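Local structure of ABC transporter, substrate binding protein (Agrobacterium tumefaciens, 3C9H) at residues Arg155-Tyr161 and Val229-Asn233; Val140-Phe146 and Val223-Val229; Gln34-Val38 and Asn273-Gly277; Phe24-Ser28 and Gln55-Ile61. The protein probably captures a solute in the periplasm and delivers it to the membrane components of an ABC importer, and binds a magnesium ion. The contacts are given in a common frame with arbitrary orientation. Numbering follows the deposited sequence.

Contact 1 of 4, residues Arg155-Tyr161 and Val229-Asn233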
loop_
_atom_site.group_PDB
_atom_site.type_symbol
_atom_site.label_atom_id
_atom_site.label_comp_id
_atom_site.label_asym_id
_atom_site.label_seq_id
_atom_site.Cartn_x
_atom_site.Cartn_y
_atom_site.Cartn_z
ATOM N N ARG A 155 -4.922 3.146 -19.758
ATOM C CA ARG A 155 -5.277 4.513 -19.438
ATOM C C ARG A 155 -5.935 5.248 -20.614
ATOM O O ARG A 155 -6.850 6.018 -20.413
ATOM C CB ARG A 155 -4.043 5.252 -18.902
ATOM C CG ARG A 155 -3.821 4.888 -17.428
ATOM C CD ARG A 155 -2.415 5.022 -16.987
ATOM N NE ARG A 155 -2.230 4.468 -15.646
ATOM C CZ ARG A 155 -1.919 3.202 -15.387
ATOM N NH1 ARG A 155 -1.771 2.815 -14.138
ATOM N NH2 ARG A 155 -1.727 2.326 -16.363
ATOM N N ALA A 156 -5.457 4.996 -21.829
ATOM C CA ALA A 156 -6.132 5.480 -23.036
ATOM C C ALA A 156 -7.581 5.015 -23.087
ATOM O O ALA A 156 -8.477 5.830 -23.325
ATOM C CB ALA A 156 -5.401 5.030 -24.285
ATOM N N GLU A 157 -7.812 3.721 -22.860
ATOM C CA GLU A 157 -9.172 3.157 -22.860
ATOM C C GLU A 157 -10.045 3.710 -21.744
ATOM O O GLU A 157 -11.262 3.841 -21.898
ATOM C CB GLU A 157 -9.145 1.622 -22.753
ATOM C CG GLU A 157 -8.657 0.938 -24.000
ATOM C CD GLU A 157 -8.640 -0.585 -23.902
ATOM O OE1 GLU A 157 -9.161 -1.147 -22.937
ATOM O OE2 GLU A 157 -8.106 -1.229 -24.822
ATOM N N PHE A 158 -9.427 3.996 -20.603
ATOM C CA PHE A 158 -10.153 4.535 -19.471
ATOM C C PHE A 158 -10.728 5.894 -19.865
ATOM O O PHE A 158 -11.914 6.154 -19.666
ATOM C CB PHE A 158 -9.201 4.692 -18.276
ATOM C CG PHE A 158 -9.880 4.767 -16.931
ATOM C CD1 PHE A 158 -9.830 3.675 -16.050
ATOM C CD2 PHE A 158 -10.506 5.923 -16.514
ATOM C CE1 PHE A 158 -10.430 3.738 -14.767
ATOM C CE2 PHE A 158 -11.116 6.019 -15.238
ATOM C CZ PHE A 158 -11.089 4.922 -14.363
ATOM N N VAL A 159 -9.867 6.748 -20.409
ATOM C CA VAL A 159 -10.236 8.112 -20.797
ATOM C C VAL A 159 -11.307 8.087 -21.887
ATOM O O VAL A 159 -12.309 8.801 -21.790
ATOM C CB VAL A 159 -9.003 8.916 -21.251
ATOM C CG1 VAL A 159 -9.415 10.228 -21.925
ATOM C CG2 VAL A 159 -8.063 9.197 -20.048
ATOM N N ASP A 160 -11.101 7.250 -22.897
ATOM C CA ASP A 160 -12.099 7.053 -23.968
ATOM C C ASP A 160 -13.454 6.592 -23.428
ATOM O O ASP A 160 -14.483 7.113 -23.841
ATOM C CB ASP A 160 -11.581 6.061 -25.011
ATOM C CG ASP A 160 -12.462 6.007 -26.267
ATOM O OD1 ASP A 160 -12.880 7.078 -26.772
ATOM O OD2 ASP A 160 -12.735 4.887 -26.750
ATOM N N TYR A 161 -13.461 5.627 -22.513
ATOM C CA TYR A 161 -14.720 5.161 -21.915
ATOM C C TYR A 161 -15.444 6.307 -21.194
ATOM O O TYR A 161 -16.655 6.479 -21.345
ATOM C CB TYR A 161 -14.489 3.989 -20.938
ATOM C CG TYR A 161 -15.718 3.620 -20.128
ATOM C CD1 TYR A 161 -16.616 2.645 -20.574
ATOM C CD2 TYR A 161 -16.002 4.266 -18.930
ATOM C CE1 TYR A 161 -17.767 2.315 -19.825
ATOM C CE2 TYR A 161 -17.141 3.949 -18.183
ATOM C CZ TYR A 161 -18.013 2.969 -18.629
ATOM O OH TYR A 161 -19.134 2.664 -17.859
ATOM N N VAL A 229 -18.878 2.915 -10.838
ATOM C CA VAL A 229 -18.676 1.902 -11.879
ATOM C C VAL A 229 -17.192 1.534 -12.067
ATOM O O VAL A 229 -16.877 0.444 -12.522
ATOM C CB VAL A 229 -19.279 2.376 -13.197
ATOM C CG1 VAL A 229 -20.790 2.632 -13.001
ATOM C CG2 VAL A 229 -18.545 3.613 -13.745
ATOM N N LEU A 230 -16.293 2.454 -11.722
ATOM C CA LEU A 230 -14.850 2.271 -11.909
ATOM C C LEU A 230 -14.057 2.897 -10.761
ATOM O O LEU A 230 -14.397 3.984 -10.275
ATOM C CB LEU A 230 -14.375 2.942 -13.211
ATOM C CG LEU A 230 -14.613 2.238 -14.547
ATOM C CD1 LEU A 230 -14.424 3.243 -15.689
ATOM C CD2 LEU A 230 -13.699 1.026 -14.715
ATOM N N GLY A 231 -12.984 2.224 -10.357
ATOM C CA GLY A 231 -11.952 2.826 -9.513
ATOM C C GLY A 231 -10.573 2.730 -10.151
ATOM O O GLY A 231 -10.258 1.757 -10.858
ATOM N N TYR A 232 -9.744 3.735 -9.885
ATOM C CA TYR A 232 -8.434 3.869 -10.495
ATOM C C TYR A 232 -7.338 3.869 -9.413
ATOM O O TYR A 232 -7.472 4.564 -8.412
ATOM C CB TYR A 232 -8.362 5.168 -11.322
ATOM C CG TYR A 232 -7.001 5.434 -11.888
ATOM C CD1 TYR A 232 -6.567 4.760 -13.017
ATOM C CD2 TYR A 232 -6.134 6.351 -11.297
ATOM C CE1 TYR A 232 -5.295 4.965 -13.532
ATOM C CE2 TYR A 232 -4.850 6.572 -11.814
ATOM C CZ TYR A 232 -4.441 5.876 -12.922
ATOM O OH TYR A 232 -3.188 6.084 -13.460
ATOM N N ASN A 233 -6.262 3.122 -9.648
ATOM C CA ASN A 233 -5.121 3.012 -8.712
ATOM C C ASN A 233 -5.466 2.420 -7.358
ATOM O O ASN A 233 -4.965 2.860 -6.318
ATOM C CB ASN A 233 -4.442 4.369 -8.515
ATOM C CG ASN A 233 -3.344 4.641 -9.524
ATOM O OD1 ASN A 233 -2.619 5.654 -9.415
ATOM N ND2 ASN A 233 -3.195 3.756 -10.490
#
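Helix-on-sheet packing, with one polar link at its end, joins the first turns of helix 155-164 to the start of strand 230-235; every residue that takes part is buried. F158, Y161 and R155, spaced three residues apart, lie along one side of the helix, as helical periodicity requires. F158 occupies the centre. CD1 of L230 sits over one face of the F158 ring, 4.3 Å from the centroid in a CH-pi contact, and Y232 turns its edge to the F158 face in a T-shaped pair with centroids 5.8 Å apart and planes at 73°. Y161 extends the apolar patch, its CD2 lying 3.7 Å from CD1 of L230. At the other end NE of R155 donates to OH of Y232 at 2.9 Å; that hydroxyl also bonds D191, while the R155 guanidinium forms a salt bridge with D256. Here aromatic side chains fill the layer of helix over sheet that is characteristic of the alpha/beta lobes of periplasmic solute-binding proteins.

Contact 2 of 4, residues Val140-Phe146 and Val223-Val229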
loop_
_atom_site.group_PDB
_atom_site.type_symbol
_atom_site.label_atom_id
_atom_site.label_comp_id
_atom_site.label_asym_id
_atom_site.label_seq_id
_atom_site.Cartn_x
_atom_site.Cartn_y
_atom_site.Cartn_z
ATOM N N VAL A 140 -10.545 -1.269 -10.849
ATOM C CA VAL A 140 -11.635 -2.068 -10.388
ATOM C C VAL A 140 -12.896 -1.583 -11.103
ATOM O O VAL A 140 -12.979 -0.427 -11.547
ATOM C CB VAL A 140 -11.778 -2.044 -8.840
ATOM C CG1 VAL A 140 -10.552 -2.673 -8.189
ATOM C CG2 VAL A 140 -11.999 -0.617 -8.320
ATOM N N TYR A 141 -13.851 -2.488 -11.265
ATOM C CA TYR A 141 -15.111 -2.133 -11.923
ATOM C C TYR A 141 -16.270 -2.889 -11.311
ATOM O O TYR A 141 -16.075 -3.947 -10.702
ATOM C CB TYR A 141 -15.044 -2.378 -13.442
ATOM C CG TYR A 141 -14.877 -3.819 -13.883
ATOM C CD1 TYR A 141 -15.959 -4.551 -14.385
ATOM C CD2 TYR A 141 -13.642 -4.451 -13.808
ATOM C CE1 TYR A 141 -15.796 -5.882 -14.785
ATOM C CE2 TYR A 141 -13.475 -5.746 -14.219
ATOM C CZ TYR A 141 -14.559 -6.463 -14.691
ATOM O OH TYR A 141 -14.369 -7.755 -15.090
ATOM N N HIS A 142 -17.459 -2.326 -11.489
ATOM C CA HIS A 142 -18.716 -2.950 -11.108
ATOM C C HIS A 142 -19.201 -3.827 -12.283
ATOM O O HIS A 142 -19.677 -3.323 -13.286
ATOM C CB HIS A 142 -19.718 -1.853 -10.771
ATOM C CG HIS A 142 -21.062 -2.355 -10.346
ATOM N ND1 HIS A 142 -21.255 -3.113 -9.210
ATOM C CD2 HIS A 142 -22.285 -2.173 -10.883
ATOM C CE1 HIS A 142 -22.536 -3.388 -9.077
ATOM N NE2 HIS A 142 -23.184 -2.825 -10.077
ATOM N N LYS A 143 -19.040 -5.136 -12.137
ATOM C CA LYS A 143 -19.340 -6.103 -13.206
ATOM C C LYS A 143 -20.730 -5.925 -13.829
ATOM O O LYS A 143 -20.842 -5.884 -15.034
ATOM C CB LYS A 143 -19.164 -7.551 -12.714
ATOM C CG LYS A 143 -17.755 -7.913 -12.305
ATOM C CD LYS A 143 -17.634 -9.405 -12.075
ATOM C CE LYS A 143 -16.216 -9.779 -11.717
ATOM N NZ LYS A 143 -15.897 -11.220 -11.973
ATOM N N PRO A 144 -21.785 -5.799 -13.009
ATOM C CA PRO A 144 -23.118 -5.536 -13.586
ATOM C C PRO A 144 -23.230 -4.292 -14.458
ATOM O O PRO A 144 -24.168 -4.196 -15.255
ATOM C CB PRO A 144 -24.015 -5.377 -12.350
ATOM C CG PRO A 144 -23.329 -6.201 -11.305
ATOM C CD PRO A 144 -21.857 -5.957 -11.551
ATOM N N SER A 145 -22.301 -3.350 -14.317
ATOM C CA SER A 145 -22.318 -2.119 -15.123
ATOM C C SER A 145 -21.615 -2.280 -16.467
ATOM O O SER A 145 -21.697 -1.390 -17.290
ATOM C CB SER A 145 -21.672 -0.940 -14.370
ATOM O OG SER A 145 -22.444 -0.565 -13.261
ATOM N N PHE A 146 -20.906 -3.384 -16.667
ATOM C CA PHE A 146 -20.125 -3.609 -17.881
ATOM C C PHE A 146 -20.635 -4.839 -18.601
ATOM O O PHE A 146 -19.909 -5.797 -18.845
ATOM C CB PHE A 146 -18.653 -3.728 -17.567
ATOM C CG PHE A 146 -18.035 -2.406 -17.257
ATOM C CD1 PHE A 146 -17.448 -1.644 -18.268
ATOM C CD2 PHE A 146 -18.124 -1.876 -15.988
ATOM C CE1 PHE A 146 -16.907 -0.401 -17.996
ATOM C CE2 PHE A 146 -17.584 -0.617 -15.714
ATOM C CZ PHE A 146 -16.986 0.113 -16.726
ATOM N N VAL A 223 -17.818 0.658 -5.289
ATOM C CA VAL A 223 -17.782 -0.109 -6.543
ATOM C C VAL A 223 -18.575 -1.403 -6.373
ATOM O O VAL A 223 -19.307 -1.783 -7.274
ATOM C CB VAL A 223 -16.319 -0.394 -7.029
ATOM C CG1 VAL A 223 -16.287 -1.357 -8.247
ATOM C CG2 VAL A 223 -15.624 0.952 -7.388
ATOM N N SER A 224 -18.483 -2.020 -5.198
ATOM C CA SER A 224 -19.089 -3.330 -4.929
ATOM C C SER A 224 -20.587 -3.323 -5.143
ATOM O O SER A 224 -21.139 -4.265 -5.709
ATOM C CB SER A 224 -18.812 -3.783 -3.487
ATOM O OG SER A 224 -18.993 -5.174 -3.350
ATOM N N ASP A 225 -21.237 -2.258 -4.684
ATOM C CA ASP A 225 -22.677 -2.158 -4.780
ATOM C C ASP A 225 -23.123 -1.185 -5.865
ATOM O O ASP A 225 -24.248 -0.725 -5.866
ATOM C CB ASP A 225 -23.283 -1.781 -3.429
ATOM C CG ASP A 225 -22.893 -0.406 -2.977
ATOM O OD1 ASP A 225 -22.373 0.382 -3.788
ATOM O OD2 ASP A 225 -23.128 -0.112 -1.796
ATOM N N GLY A 226 -22.221 -0.846 -6.771
ATOM C CA GLY A 226 -22.606 -0.136 -7.973
ATOM C C GLY A 226 -22.808 1.344 -7.840
ATOM O O GLY A 226 -23.151 1.965 -8.824
ATOM N N ARG A 227 -22.572 1.936 -6.660
ATOM C CA ARG A 227 -22.575 3.407 -6.562
ATOM C C ARG A 227 -21.559 4.018 -7.530
ATOM O O ARG A 227 -21.819 5.066 -8.142
ATOM C CB ARG A 227 -22.283 3.884 -5.136
ATOM C CG ARG A 227 -23.489 3.801 -4.190
ATOM C CD ARG A 227 -23.106 4.144 -2.758
ATOM N NE ARG A 227 -22.488 2.997 -2.107
ATOM C CZ ARG A 227 -22.008 2.990 -0.865
ATOM N NH1 ARG A 227 -22.033 4.081 -0.125
ATOM N NH2 ARG A 227 -21.490 1.873 -0.368
ATOM N N PHE A 228 -20.417 3.328 -7.667
ATOM C CA PHE A 228 -19.365 3.676 -8.601
ATOM C C PHE A 228 -19.210 2.565 -9.604
ATOM O O PHE A 228 -19.357 1.408 -9.265
ATOM C CB PHE A 228 -18.024 3.814 -7.863
ATOM C CG PHE A 228 -17.956 4.984 -6.902
ATOM C CD1 PHE A 228 -18.762 6.097 -7.042
ATOM C CD2 PHE A 228 -17.001 4.985 -5.891
ATOM C CE1 PHE A 228 -18.665 7.169 -6.158
ATOM C CE2 PHE A 228 -16.900 6.055 -5.003
ATOM C CZ PHE A 228 -17.737 7.144 -5.143
ATOM N N VAL A 229 -18.878 2.915 -10.838
ATOM C CA VAL A 229 -18.676 1.902 -11.879
ATOM C C VAL A 229 -17.192 1.534 -12.067
ATOM O O VAL A 229 -16.877 0.444 -12.522
ATOM C CB VAL A 229 -19.279 2.376 -13.197
ATOM C CG1 VAL A 229 -20.790 2.632 -13.001
ATOM C CG2 VAL A 229 -18.545 3.613 -13.745
#
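Where strand 135-142 runs out, it meets the turn that leads from helix 216-224 into strand 230-235, and H142 does most of the polar work. Its backbone N donates to O of V229 at 3.0 Å with nearly straight geometry, and the same V229 O receives a CA-H...O contact from CA of Y141 at 3.2 Å. The imidazole adds a weaker bond, ND1 to O of V223 at 3.1 Å, to a carbonyl that already accepts from N of G226 at 3.1 Å as the helix ends. The H142 ring lies flat against G226, whose CA is 3.3 Å from the ring centroid in a CH-pi contact; a CB there would clash with NE2, and the positive phi of G226 also favours glycine. Within the turn D225 satisfies R227: OD1 takes the backbone N at 3.3 Å, an Asx turn, and NE at 3.1 Å, within a salt bridge. R172 collects the carbonyls of G226 and R227, whereas O of F228 is buried without a partner. With V140 CG2 and V223 CG2 4.1 Å apart, this is a helix-to-strand connection docked on strand 135-142, the antiparallel neighbour of strand 230-235, in an alpha/beta lobe of a periplasmic binding protein.

Contact 3 of 4, residues Gln34-Val38 and Asn273-Gly277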
loop_
_atom_site.group_PDB
_atom_site.type_symbol
_atom_site.label_atom_id
_atom_site.label_comp_id
_atom_site.label_asym_id
_atom_site.label_seq_id
_atom_site.Cartn_x
_atom_site.Cartn_y
_atom_site.Cartn_z
ATOM N N GLN A 34 4.234 -7.924 28.390
ATOM C CA GLN A 34 4.980 -7.276 27.301
ATOM C C GLN A 34 4.079 -7.063 26.083
ATOM O O GLN A 34 3.560 -8.029 25.520
ATOM C CB GLN A 34 6.213 -8.092 26.919
ATOM C CG GLN A 34 7.518 -7.671 27.620
ATOM C CD GLN A 34 8.762 -8.107 26.841
ATOM O OE1 GLN A 34 9.099 -9.300 26.784
ATOM N NE2 GLN A 34 9.443 -7.140 26.223
ATOM N N THR A 35 3.864 -5.801 25.722
ATOM C CA THR A 35 3.006 -5.444 24.613
ATOM C C THR A 35 3.829 -4.830 23.463
ATOM O O THR A 35 4.569 -3.849 23.639
ATOM C CB THR A 35 1.878 -4.493 25.085
ATOM O OG1 THR A 35 1.163 -5.118 26.170
ATOM C CG2 THR A 35 0.890 -4.163 23.972
ATOM N N LEU A 36 3.707 -5.452 22.299
ATOM C CA LEU A 36 4.197 -4.908 21.025
ATOM C C LEU A 36 3.227 -3.851 20.512
ATOM O O LEU A 36 2.014 -4.089 20.391
ATOM C CB LEU A 36 4.309 -6.034 19.986
ATOM C CG LEU A 36 4.635 -5.624 18.556
ATOM C CD1 LEU A 36 6.135 -5.214 18.433
ATOM C CD2 LEU A 36 4.247 -6.722 17.601
ATOM N N VAL A 37 3.751 -2.683 20.200
ATOM C CA VAL A 37 2.949 -1.630 19.629
ATOM C C VAL A 37 3.308 -1.496 18.140
ATOM O O VAL A 37 4.472 -1.313 17.794
ATOM C CB VAL A 37 3.130 -0.291 20.345
ATOM C CG1 VAL A 37 2.326 0.786 19.648
ATOM C CG2 VAL A 37 2.675 -0.422 21.846
ATOM N N VAL A 38 2.295 -1.568 17.287
ATOM C CA VAL A 38 2.464 -1.491 15.821
ATOM C C VAL A 38 1.671 -0.307 15.267
ATOM O O VAL A 38 0.477 -0.185 15.540
ATOM C CB VAL A 38 1.981 -2.833 15.144
ATOM C CG1 VAL A 38 2.111 -2.772 13.623
ATOM C CG2 VAL A 38 2.699 -4.062 15.755
ATOM N N ASN A 273 9.973 -0.857 22.838
ATOM C CA ASN A 273 10.409 -2.240 22.837
ATOM C C ASN A 273 10.955 -2.647 21.472
ATOM O O ASN A 273 10.331 -3.414 20.759
ATOM C CB ASN A 273 9.238 -3.129 23.267
ATOM C CG ASN A 273 9.065 -3.157 24.777
ATOM O OD1 ASN A 273 9.784 -3.891 25.470
ATOM N ND2 ASN A 273 8.137 -2.363 25.293
ATOM N N PRO A 274 12.147 -2.144 21.121
ATOM C CA PRO A 274 12.688 -2.421 19.802
ATOM C C PRO A 274 12.909 -3.909 19.563
ATOM O O PRO A 274 12.810 -4.377 18.432
ATOM C CB PRO A 274 14.010 -1.636 19.779
ATOM C CG PRO A 274 14.366 -1.382 21.198
ATOM C CD PRO A 274 13.051 -1.298 21.933
ATOM N N GLU A 275 13.162 -4.651 20.629
ATOM C CA GLU A 275 13.388 -6.076 20.519
ATOM C C GLU A 275 12.128 -6.785 20.033
ATOM O O GLU A 275 12.213 -7.664 19.185
ATOM C CB GLU A 275 13.864 -6.669 21.838
ATOM C CG GLU A 275 15.203 -6.111 22.330
ATOM C CD GLU A 275 15.063 -4.885 23.220
ATOM O OE1 GLU A 275 13.954 -4.297 23.309
ATOM O OE2 GLU A 275 16.079 -4.499 23.833
ATOM N N LEU A 276 10.968 -6.389 20.549
ATOM C CA LEU A 276 9.704 -6.979 20.111
ATOM C C LEU A 276 9.389 -6.572 18.662
ATOM O O LEU A 276 8.927 -7.388 17.850
ATOM C CB LEU A 276 8.568 -6.580 21.041
ATOM C CG LEU A 276 8.582 -7.197 22.438
ATOM C CD1 LEU A 276 7.293 -6.829 23.123
ATOM C CD2 LEU A 276 8.797 -8.715 22.398
ATOM N N GLY A 277 9.680 -5.311 18.346
ATOM C CA GLY A 277 9.583 -4.799 16.996
ATOM C C GLY A 277 10.389 -5.605 16.002
ATOM O O GLY A 277 9.871 -5.968 14.931
HETATM O O HOH W 1 5.983 -1.569 23.490
#
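Extended backbone meets the first turn of a helix here: strand 35-40 begins at T35, helix 274-285 begins at P274, and the nearest CA atoms, those of L36 and L276, are 6.0 Å apart. N273 stands at the N-cap position, although its side chain makes no capping bond; its O accepts from N of G277 at 3.1 Å as the helix starts. That side chain faces the strand instead. ND2 of N273 donates at 2.9 Å to a water, which in turn donates to O of T35 at 2.7 Å, and OD1 of N273 accepts a weak bond from NE2 of Q34 at 3.4 Å. Next to this polar fringe, L276 turns toward the strand and L36 reaches CD1 to within 3.8 Å of CB of L276, while I61 and Y280 add to the hydrophobic cover. D89 bonds both N of N273 and N of V37. The chemistry implies leucine packing flanked by weak and water-mediated links through N273, with D89 joining the two backbones.

Contact 4 of 4, residues Phe24-Ser28 and Gln55-Ile61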
loop_
_atom_site.group_PDB
_atom_site.type_symbol
_atom_site.label_atom_id
_atom_site.label_comp_id
_atom_site.label_asym_id
_atom_site.label_seq_id
_atom_site.Cartn_x
_atom_site.Cartn_y
_atom_site.Cartn_z
ATOM N N PHE A 24 -4.636 -7.359 21.152
ATOM C CA PHE A 24 -4.638 -8.825 21.230
ATOM C C PHE A 24 -3.853 -9.303 22.483
ATOM O O PHE A 24 -2.625 -9.219 22.525
ATOM C CB PHE A 24 -4.011 -9.422 19.971
ATOM C CG PHE A 24 -4.739 -9.086 18.699
ATOM C CD1 PHE A 24 -5.511 -10.033 18.056
ATOM C CD2 PHE A 24 -4.602 -7.838 18.111
ATOM C CE1 PHE A 24 -6.149 -9.733 16.888
ATOM C CE2 PHE A 24 -5.247 -7.535 16.955
ATOM C CZ PHE A 24 -6.022 -8.469 16.344
ATOM N N PRO A 25 -4.550 -9.838 23.496
ATOM C CA PRO A 25 -3.834 -10.323 24.688
ATOM C C PRO A 25 -2.901 -11.474 24.398
ATOM O O PRO A 25 -3.133 -12.215 23.444
ATOM C CB PRO A 25 -4.964 -10.790 25.603
ATOM C CG PRO A 25 -6.157 -10.074 25.125
ATOM C CD PRO A 25 -6.006 -10.009 23.638
ATOM N N ALA A 26 -1.852 -11.613 25.209
ATOM C CA ALA A 26 -0.919 -12.728 25.096
ATOM C C ALA A 26 -1.712 -14.051 25.105
ATOM O O ALA A 26 -2.627 -14.226 25.908
ATOM C CB ALA A 26 0.100 -12.688 26.237
ATOM N N LEU A 27 -1.382 -14.967 24.198
ATOM C CA LEU A 27 -2.069 -16.263 24.153
ATOM C C LEU A 27 -1.839 -17.091 25.419
ATOM O O LEU A 27 -2.731 -17.832 25.858
ATOM C CB LEU A 27 -1.613 -17.065 22.932
ATOM C CG LEU A 27 -1.951 -16.486 21.574
ATOM C CD1 LEU A 27 -1.632 -17.528 20.505
ATOM C CD2 LEU A 27 -3.417 -16.053 21.516
ATOM N N SER A 28 -0.654 -16.951 26.003
ATOM C CA SER A 28 -0.280 -17.672 27.221
ATOM C C SER A 28 -0.993 -17.181 28.475
ATOM O O SER A 28 -0.849 -17.789 29.537
ATOM C CB SER A 28 1.226 -17.548 27.476
ATOM O OG SER A 28 1.556 -16.263 27.998
ATOM N N GLN A 55 1.621 -14.409 17.254
ATOM C CA GLN A 55 1.266 -14.734 18.633
ATOM C C GLN A 55 1.390 -16.231 18.945
ATOM O O GLN A 55 1.871 -16.576 20.008
ATOM C CB GLN A 55 -0.140 -14.245 18.984
ATOM C CG GLN A 55 -0.230 -12.733 19.127
ATOM C CD GLN A 55 -1.392 -12.305 19.935
ATOM O OE1 GLN A 55 -2.534 -12.635 19.618
ATOM N NE2 GLN A 55 -1.127 -11.560 20.995
ATOM N N LYS A 56 0.981 -17.094 18.022
ATOM C CA LYS A 56 1.203 -18.549 18.152
ATOM C C LYS A 56 2.689 -18.889 18.278
ATOM O O LYS A 56 3.052 -19.776 19.050
ATOM C CB LYS A 56 0.640 -19.300 16.951
ATOM C CG LYS A 56 -0.865 -19.394 16.909
ATOM C CD LYS A 56 -1.283 -19.948 15.582
ATOM C CE LYS A 56 -2.764 -19.898 15.409
ATOM N NZ LYS A 56 -3.087 -20.334 14.017
ATOM N N ALA A 57 3.538 -18.193 17.519
ATOM C CA ALA A 57 5.000 -18.349 17.631
ATOM C C ALA A 57 5.519 -17.757 18.943
ATOM O O ALA A 57 6.543 -18.187 19.451
ATOM C CB ALA A 57 5.707 -17.694 16.433
ATOM N N ASN A 58 4.814 -16.762 19.479
ATOM C CA ASN A 58 5.256 -15.987 20.643
ATOM C C ASN A 58 4.108 -15.824 21.640
ATOM O O ASN A 58 3.533 -14.758 21.758
ATOM C CB ASN A 58 5.764 -14.620 20.187
ATOM C CG ASN A 58 6.916 -14.729 19.224
ATOM O OD1 ASN A 58 8.056 -14.919 19.647
ATOM N ND2 ASN A 58 6.633 -14.648 17.920
ATOM N N PRO A 59 3.762 -16.912 22.361
ATOM C CA PRO A 59 2.577 -16.897 23.213
ATOM C C PRO A 59 2.590 -15.929 24.405
ATOM O O PRO A 59 1.535 -15.697 24.988
ATOM C CB PRO A 59 2.453 -18.353 23.683
ATOM C CG PRO A 59 3.746 -18.977 23.452
ATOM C CD PRO A 59 4.454 -18.212 22.380
ATOM N N ASP A 60 3.741 -15.365 24.753
ATOM C CA ASP A 60 3.833 -14.409 25.867
ATOM C C ASP A 60 3.727 -12.934 25.449
ATOM O O ASP A 60 3.844 -12.044 26.296
ATOM C CB ASP A 60 5.156 -14.611 26.629
ATOM C CG ASP A 60 5.192 -15.911 27.434
ATOM O OD1 ASP A 60 4.115 -16.397 27.856
ATOM O OD2 ASP A 60 6.313 -16.432 27.670
ATOM N N ILE A 61 3.490 -12.661 24.169
ATOM C CA ILE A 61 3.473 -11.276 23.682
ATOM C C ILE A 61 2.087 -10.780 23.330
ATOM O O ILE A 61 1.445 -11.340 22.448
ATOM C CB ILE A 61 4.411 -11.090 22.445
ATOM C CG1 ILE A 61 5.836 -11.576 22.775
ATOM C CG2 ILE A 61 4.419 -9.614 22.014
ATOM C CD1 ILE A 61 6.444 -10.882 24.006
HETATM O O HOH W 2 -4.751 -12.735 21.457
HETATM O O HOH W 3 0.766 -14.165 22.230
#
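A single glutamine conformation organises this surface contact. Q55, in the last turn of helix 44-57, has chi1 m and chi2 t, which carries its amide away from the helix to the loop after strand 20-24. There the two protons of NE2 are shared among three carbonyls: O of F24 at 3.2 Å, O of I61 at 3.0 Å and, weakly, O of P25 at 3.2 Å. OE1 of Q55 shares a water with O of P25, at 2.9 Å and 2.6 Å respectively. F24, an m rotamer, leads its ring away toward E44 and I51. L27 (m, t) lays its side chain against the helix end, with CG 3.9 Å from CB of Q55. S28 is a p rotamer, D60 an m rotamer, and these bring OG of S28 to OD1 of D60 at 2.6 Å, a hydrogen bond given by the serine. N of S28 also donates to O of P59, at 2.7 Å, within the type I turn from N58 to I61. A second water accepts from N of L27. The chemistry implies a loop held to a helix end and its turn by Q55 and water serving carbonyls, with L27 on Q55 and P59 as the apolar share.

Overall arrangement
From the N terminus, contact 4 closes first, bringing the turn after helix 44-57 back to the loop that follows strand 20-24. Contact 3 opens within that loop, at strand 35-40, and closes only at helix 274-285, so the two cross; I61 touches L276, Q34 and L36, merging them into one end of the molecule. Contacts 1 and 2 both fall in the long span bridged by contact 3. They too cross and share V229: contact 2 joins the end of strand 135-142 to the turn after helix 216-224, and contact 1 sets helix 155-164 on strand 230-235. Their centres lie over 40 Å from those of contacts 3 and 4, consistent with the two-lobed shape of periplasmic binding proteins.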